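Local coordinates for protein leucine aminopeptidase 1 (Caenorhabditis elegans, PDB 2HC9) that releases N-terminal amino acids, preferably leucine, from peptides as a two-zinc aminopeptidase of the M17 family, and probably serves as a digestive enzyme, at residues S169-A181 / K273-S287. The protein carries 1 engineered substitution. Residues are numbered along the deposited sequence; the frame is centred on the assembly and turned at random.
Sequences SVRETARLIDTPA and KRDMGGAAGMLEAYS. With ZN (zinc ion), chain C.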
loop_
_atom_site.group_PDB
_atom_site.type_symbol
_atom_site.label_atom_id
_atom_site.label_comp_id
_atom_site.label_asym_id
_atom_site.label_seq_id
_atom_site.Cartn_x
_atom_site.Cartn_y
_atom_site.Cartn_z
ATOM N N SER A 169 -20.713 -7.417 -37.181
ATOM C CA SER A 169 -20.302 -6.162 -36.527
ATOM C C SER A 169 -19.882 -6.453 -35.078
ATOM O O SER A 169 -18.884 -5.900 -34.590
ATOM C CB SER A 169 -21.444 -5.149 -36.566
ATOM O OG SER A 169 -21.461 -4.453 -37.806
ATOM N N VAL A 170 -20.636 -7.331 -34.416
ATOM C CA VAL A 170 -20.331 -7.784 -33.048
ATOM C C VAL A 170 -18.961 -8.456 -33.008
ATOM O O VAL A 170 -18.077 -8.072 -32.208
ATOM C CB VAL A 170 -21.455 -8.721 -32.477
ATOM C CG1 VAL A 170 -20.995 -9.408 -31.173
ATOM C CG2 VAL A 170 -22.758 -7.887 -32.234
ATOM N N ARG A 171 -18.751 -9.433 -33.898
ATOM C CA ARG A 171 -17.458 -10.155 -33.912
ATOM C C ARG A 171 -16.275 -9.286 -34.327
ATOM O O ARG A 171 -15.163 -9.480 -33.834
ATOM C CB ARG A 171 -17.549 -11.404 -34.789
ATOM C CG ARG A 171 -18.530 -12.424 -34.225
ATOM C CD ARG A 171 -18.682 -13.612 -35.195
ATOM N NE ARG A 171 -17.491 -14.467 -35.232
ATOM C CZ ARG A 171 -16.944 -14.972 -36.343
ATOM N NH1 ARG A 171 -17.423 -14.677 -37.569
ATOM N NH2 ARG A 171 -15.887 -15.764 -36.231
ATOM N N GLU A 172 -16.511 -8.335 -35.228
ATOM C CA GLU A 172 -15.470 -7.372 -35.608
ATOM C C GLU A 172 -15.071 -6.445 -34.455
ATOM O O GLU A 172 -13.884 -6.208 -34.220
ATOM C CB GLU A 172 -15.934 -6.515 -36.805
ATOM C CG GLU A 172 -15.881 -7.292 -38.166
ATOM C CD GLU A 172 -14.449 -7.552 -38.580
ATOM O OE1 GLU A 172 -13.848 -6.634 -39.183
ATOM O OE2 GLU A 172 -13.900 -8.624 -38.222
ATOM N N THR A 173 -16.066 -5.913 -33.754
ATOM C CA THR A 173 -15.793 -5.077 -32.565
ATOM C C THR A 173 -14.903 -5.861 -31.594
ATOM O O THR A 173 -13.880 -5.353 -31.129
ATOM C CB THR A 173 -17.120 -4.720 -31.828
ATOM O OG1 THR A 173 -17.975 -4.001 -32.715
ATOM C CG2 THR A 173 -16.842 -3.819 -30.614
ATOM N N ALA A 174 -15.311 -7.095 -31.277
ATOM C CA ALA A 174 -14.549 -7.949 -30.361
ATOM C C ALA A 174 -13.142 -8.278 -30.884
ATOM O O ALA A 174 -12.179 -8.273 -30.114
ATOM C CB ALA A 174 -15.324 -9.237 -30.063
ATOM N N ARG A 175 -13.023 -8.572 -32.181
ATOM C CA ARG A 175 -11.698 -8.826 -32.774
ATOM C C ARG A 175 -10.744 -7.644 -32.578
ATOM O O ARG A 175 -9.557 -7.822 -32.207
ATOM C CB ARG A 175 -11.834 -9.113 -34.291
ATOM C CG ARG A 175 -10.458 -9.234 -35.004
ATOM C CD ARG A 175 -10.604 -9.485 -36.512
ATOM N NE ARG A 175 -11.220 -8.374 -37.243
ATOM C CZ ARG A 175 -10.600 -7.237 -37.599
ATOM N NH1 ARG A 175 -9.326 -7.005 -37.288
ATOM N NH2 ARG A 175 -11.259 -6.325 -38.289
ATOM N N LEU A 176 -11.250 -6.439 -32.855
ATOM C CA LEU A 176 -10.447 -5.225 -32.726
ATOM C C LEU A 176 -10.002 -5.076 -31.262
ATOM O O LEU A 176 -8.856 -4.767 -30.983
ATOM C CB LEU A 176 -11.245 -3.986 -33.201
ATOM C CG LEU A 176 -11.558 -3.991 -34.728
ATOM C CD1 LEU A 176 -12.541 -2.839 -35.039
ATOM C CD2 LEU A 176 -10.267 -3.805 -35.520
ATOM N N ILE A 177 -10.926 -5.322 -30.338
ATOM C CA ILE A 177 -10.627 -5.237 -28.905
ATOM C C ILE A 177 -9.592 -6.272 -28.475
ATOM O O ILE A 177 -8.668 -5.937 -27.723
ATOM C CB ILE A 177 -11.929 -5.358 -28.077
ATOM C CG1 ILE A 177 -12.735 -4.051 -28.246
ATOM C CG2 ILE A 177 -11.644 -5.692 -26.560
ATOM C CD1 ILE A 177 -14.189 -4.174 -27.748
ATOM N N ASP A 178 -9.725 -7.518 -28.953
ATOM C CA ASP A 178 -8.854 -8.624 -28.471
ATOM C C ASP A 178 -7.436 -8.545 -29.035
ATOM O O ASP A 178 -6.531 -9.150 -28.481
ATOM C CB ASP A 178 -9.423 -9.990 -28.889
ATOM C CG ASP A 178 -10.744 -10.324 -28.206
ATOM O OD1 ASP A 178 -11.071 -9.693 -27.176
ATOM O OD2 ASP A 178 -11.439 -11.245 -28.696
ATOM N N THR A 179 -7.266 -7.841 -30.153
ATOM C CA THR A 179 -5.964 -7.777 -30.842
ATOM C C THR A 179 -5.002 -6.953 -29.960
ATOM O O THR A 179 -5.341 -5.866 -29.525
ATOM C CB THR A 179 -6.103 -7.094 -32.252
ATOM O OG1 THR A 179 -7.084 -7.799 -33.043
ATOM C CG2 THR A 179 -4.788 -7.055 -32.998
ATOM N N PRO A 180 -3.801 -7.484 -29.688
ATOM C CA PRO A 180 -2.866 -6.717 -28.859
ATOM C C PRO A 180 -2.424 -5.450 -29.569
ATOM O O PRO A 180 -2.431 -5.399 -30.790
ATOM C CB PRO A 180 -1.671 -7.652 -28.705
ATOM C CG PRO A 180 -1.745 -8.599 -29.868
ATOM C CD PRO A 180 -3.236 -8.770 -30.140
ATOM N N ALA A 181 -2.033 -4.435 -28.812
ATOM C CA ALA A 181 -1.739 -3.141 -29.418
ATOM C C ALA A 181 -0.419 -3.072 -30.182
ATOM O O ALA A 181 -0.205 -2.113 -30.940
ATOM C CB ALA A 181 -1.773 -2.048 -28.354
ATOM N N LYS A 273 -4.960 -2.869 -23.902
ATOM C CA LYS A 273 -5.318 -2.940 -25.338
ATOM C C LYS A 273 -6.823 -2.714 -25.574
ATOM O O LYS A 273 -7.230 -2.382 -26.689
ATOM C CB LYS A 273 -4.931 -4.317 -25.927
ATOM C CG LYS A 273 -5.935 -5.440 -25.534
ATOM C CD LYS A 273 -5.397 -6.833 -25.883
ATOM C CE LYS A 273 -6.282 -7.911 -25.210
ATOM N NZ LYS A 273 -6.006 -9.295 -25.785
ATOM N N ARG A 274 -7.646 -2.921 -24.537
ATOM C CA ARG A 274 -9.101 -2.889 -24.720
ATOM C C ARG A 274 -9.644 -1.469 -24.597
ATOM O O ARG A 274 -10.852 -1.263 -24.716
ATOM C CB ARG A 274 -9.810 -3.827 -23.736
ATOM C CG ARG A 274 -9.358 -5.305 -23.864
ATOM C CD ARG A 274 -10.235 -6.232 -22.960
ATOM N NE ARG A 274 -9.550 -7.519 -22.804
ATOM C CZ ARG A 274 -9.329 -8.152 -21.665
ATOM N NH1 ARG A 274 -9.779 -7.686 -20.498
ATOM N NH2 ARG A 274 -8.679 -9.307 -21.710
ATOM N N ASP A 275 -8.755 -0.489 -24.392
ATOM C CA ASP A 275 -9.181 0.888 -24.169
ATOM C C ASP A 275 -9.667 1.627 -25.447
ATOM O O ASP A 275 -9.951 2.830 -25.419
ATOM C CB ASP A 275 -8.038 1.663 -23.497
ATOM C CG ASP A 275 -8.530 2.801 -22.630
ATOM O OD1 ASP A 275 -9.656 2.751 -22.072
ATOM O OD2 ASP A 275 -7.750 3.749 -22.471
ATOM N N MET A 276 -9.732 0.897 -26.561
ATOM C CA MET A 276 -10.310 1.398 -27.822
ATOM C C MET A 276 -11.673 0.749 -28.110
ATOM O O MET A 276 -12.209 0.867 -29.233
ATOM C CB MET A 276 -9.328 1.148 -29.011
ATOM C CG MET A 276 -8.578 -0.217 -29.012
ATOM S SD MET A 276 -9.620 -1.675 -28.852
ATOM C CE MET A 276 -10.410 -1.582 -30.485
ATOM N N GLY A 277 -12.255 0.074 -27.108
ATOM C CA GLY A 277 -13.550 -0.611 -27.314
ATOM C C GLY A 277 -14.700 0.308 -27.752
ATOM O O GLY A 277 -15.595 -0.100 -28.520
ATOM N N GLY A 278 -14.678 1.552 -27.284
ATOM C CA GLY A 278 -15.672 2.540 -27.728
ATOM C C GLY A 278 -15.588 2.840 -29.224
ATOM O O GLY A 278 -16.608 2.881 -29.921
ATOM N N ALA A 279 -14.379 3.103 -29.713
ATOM C CA ALA A 279 -14.172 3.388 -31.140
ATOM C C ALA A 279 -14.557 2.181 -31.966
ATOM O O ALA A 279 -15.201 2.326 -33.013
ATOM C CB ALA A 279 -12.712 3.732 -31.416
ATOM N N ALA A 280 -14.151 0.987 -31.522
ATOM C CA ALA A 280 -14.509 -0.238 -32.273
ATOM C C ALA A 280 -16.023 -0.388 -32.350
ATOM O O ALA A 280 -16.582 -0.715 -33.409
ATOM C CB ALA A 280 -13.884 -1.486 -31.596
ATOM N N GLY A 281 -16.699 -0.191 -31.224
ATOM C CA GLY A 281 -18.162 -0.393 -31.191
ATOM C C GLY A 281 -18.909 0.641 -32.030
ATOM O O GLY A 281 -19.878 0.298 -32.723
ATOM N N MET A 282 -18.452 1.895 -32.010
ATOM C CA MET A 282 -19.086 2.949 -32.834
ATOM C C MET A 282 -18.864 2.686 -34.332
ATOM O O MET A 282 -19.797 2.804 -35.141
ATOM C CB MET A 282 -18.563 4.355 -32.468
ATOM C CG MET A 282 -19.035 4.859 -31.066
ATOM S SD MET A 282 -20.805 4.584 -30.792
ATOM C CE MET A 282 -21.333 6.136 -30.044
ATOM N N LEU A 283 -17.634 2.327 -34.689
ATOM C CA LEU A 283 -17.296 1.973 -36.080
ATOM C C LEU A 283 -18.182 0.847 -36.604
ATOM O O LEU A 283 -18.716 0.918 -37.733
ATOM C CB LEU A 283 -15.826 1.523 -36.145
ATOM C CG LEU A 283 -15.349 1.018 -37.515
ATOM C CD1 LEU A 283 -15.489 2.160 -38.530
ATOM C CD2 LEU A 283 -13.935 0.432 -37.461
ATOM N N GLU A 284 -18.333 -0.211 -35.805
ATOM C CA GLU A 284 -19.098 -1.372 -36.255
ATOM C C GLU A 284 -20.599 -1.182 -36.190
ATOM O O GLU A 284 -21.331 -1.769 -36.991
ATOM C CB GLU A 284 -18.652 -2.652 -35.531
ATOM C CG GLU A 284 -17.142 -2.947 -35.723
ATOM C CD GLU A 284 -16.763 -3.261 -37.178
ATOM O OE1 GLU A 284 -17.635 -3.745 -37.930
ATOM O OE2 GLU A 284 -15.577 -3.059 -37.540
ATOM N N ALA A 285 -21.063 -0.333 -35.269
ATOM C CA ALA A 285 -22.462 0.147 -35.320
ATOM C C ALA A 285 -22.756 0.927 -36.595
ATOM O O ALA A 285 -23.786 0.712 -37.221
ATOM C CB ALA A 285 -22.811 1.026 -34.094
ATOM N N TYR A 286 -21.870 1.859 -36.940
ATOM C CA TYR A 286 -22.009 2.662 -38.148
ATOM C C TYR A 286 -22.095 1.725 -39.351
ATOM O O TYR A 286 -22.961 1.886 -40.206
ATOM C CB TYR A 286 -20.796 3.588 -38.267
ATOM C CG TYR A 286 -20.727 4.442 -39.523
ATOM C CD1 TYR A 286 -21.311 5.709 -39.549
ATOM C CD2 TYR A 286 -20.058 3.985 -40.679
ATOM C CE1 TYR A 286 -21.244 6.508 -40.662
ATOM C CE2 TYR A 286 -19.972 4.796 -41.821
ATOM C CZ TYR A 286 -20.562 6.057 -41.795
ATOM O OH TYR A 286 -20.506 6.878 -42.895
ATOM N N SER A 287 -21.185 0.757 -39.407
ATOM C CA SER A 287 -21.174 -0.219 -40.494
ATOM C C SER A 287 -22.519 -0.959 -40.628
ATOM O O SER A 287 -23.100 -1.018 -41.719
ATOM C CB SER A 287 -20.036 -1.210 -40.299
ATOM O OG SER A 287 -20.054 -2.230 -41.297
HETATM ZN ZN ZN C . -8.222 5.233 -21.266
HETATM O O HOH W 1 -19.034 -4.580 -40.254
HETATM O O HOH W 2 -14.701 -4.048 -39.738
HETATM O O HOH W 3 -9.394 -9.365 -25.090
HETATM O O HOH W 4 -8.340 5.698 -19.236
#
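Glu284 sits as a knob in the hole formed by Ser169, Glu172, Thr173 and Leu176, where helix 169-178 packs antiparallel (155°) against helix 277-287 in the catalytic domain of this M17 aminopeptidase, the axes 8.6 Å apart. Its chain bends at chi2, which lays the carboxylate against Glu172 CB, 3.4 Å from Glu284 CD. The two carboxylate planes stand almost perpendicular; one water lies within hydrogen-bonding distance of both Glu172 OE1 and Glu284 OE2 and probably eases the closeness of the like charges, while Arg175 clasps Glu172 side-on through NE and NH2. Ser169 OG donates to Glu284 O (2.8 Å), tilted from the carbonyl plane. Midway, Ala280 CB faces Thr173 CG2 and Leu176 CD1, and Ile177 lays CD1 on Gly277 CA (3.6 Å), where a side chain would be cramped. Met276, folded at chi2 and chi3, sets CE against Leu176 O and SD against Ile177 CA. Ile177 CG2 rests on Arg274 CG (3.6 Å), crossing that chain at about a right angle; the guanidinium beyond pairs with Glu463. Lys273 starts between its backbone N and carbonyl carbon (chi1 77°), then runs extended past Ile177 O and Thr179 O to the C-terminal end of helix 157-178, where NZ donates to Asp178 O at 2.8 Å, tilted 34° from the carbonyl plane. Replacing Lys273 by an alanine would probably leave Asp178 O without this charged donor and open a gap beside Pro180. Two residues on from Lys273, Asp275 points away from the helix pair and, with Lys252, Asp257 and Glu336, binds zinc, its OD2 2.0 Å from the metal.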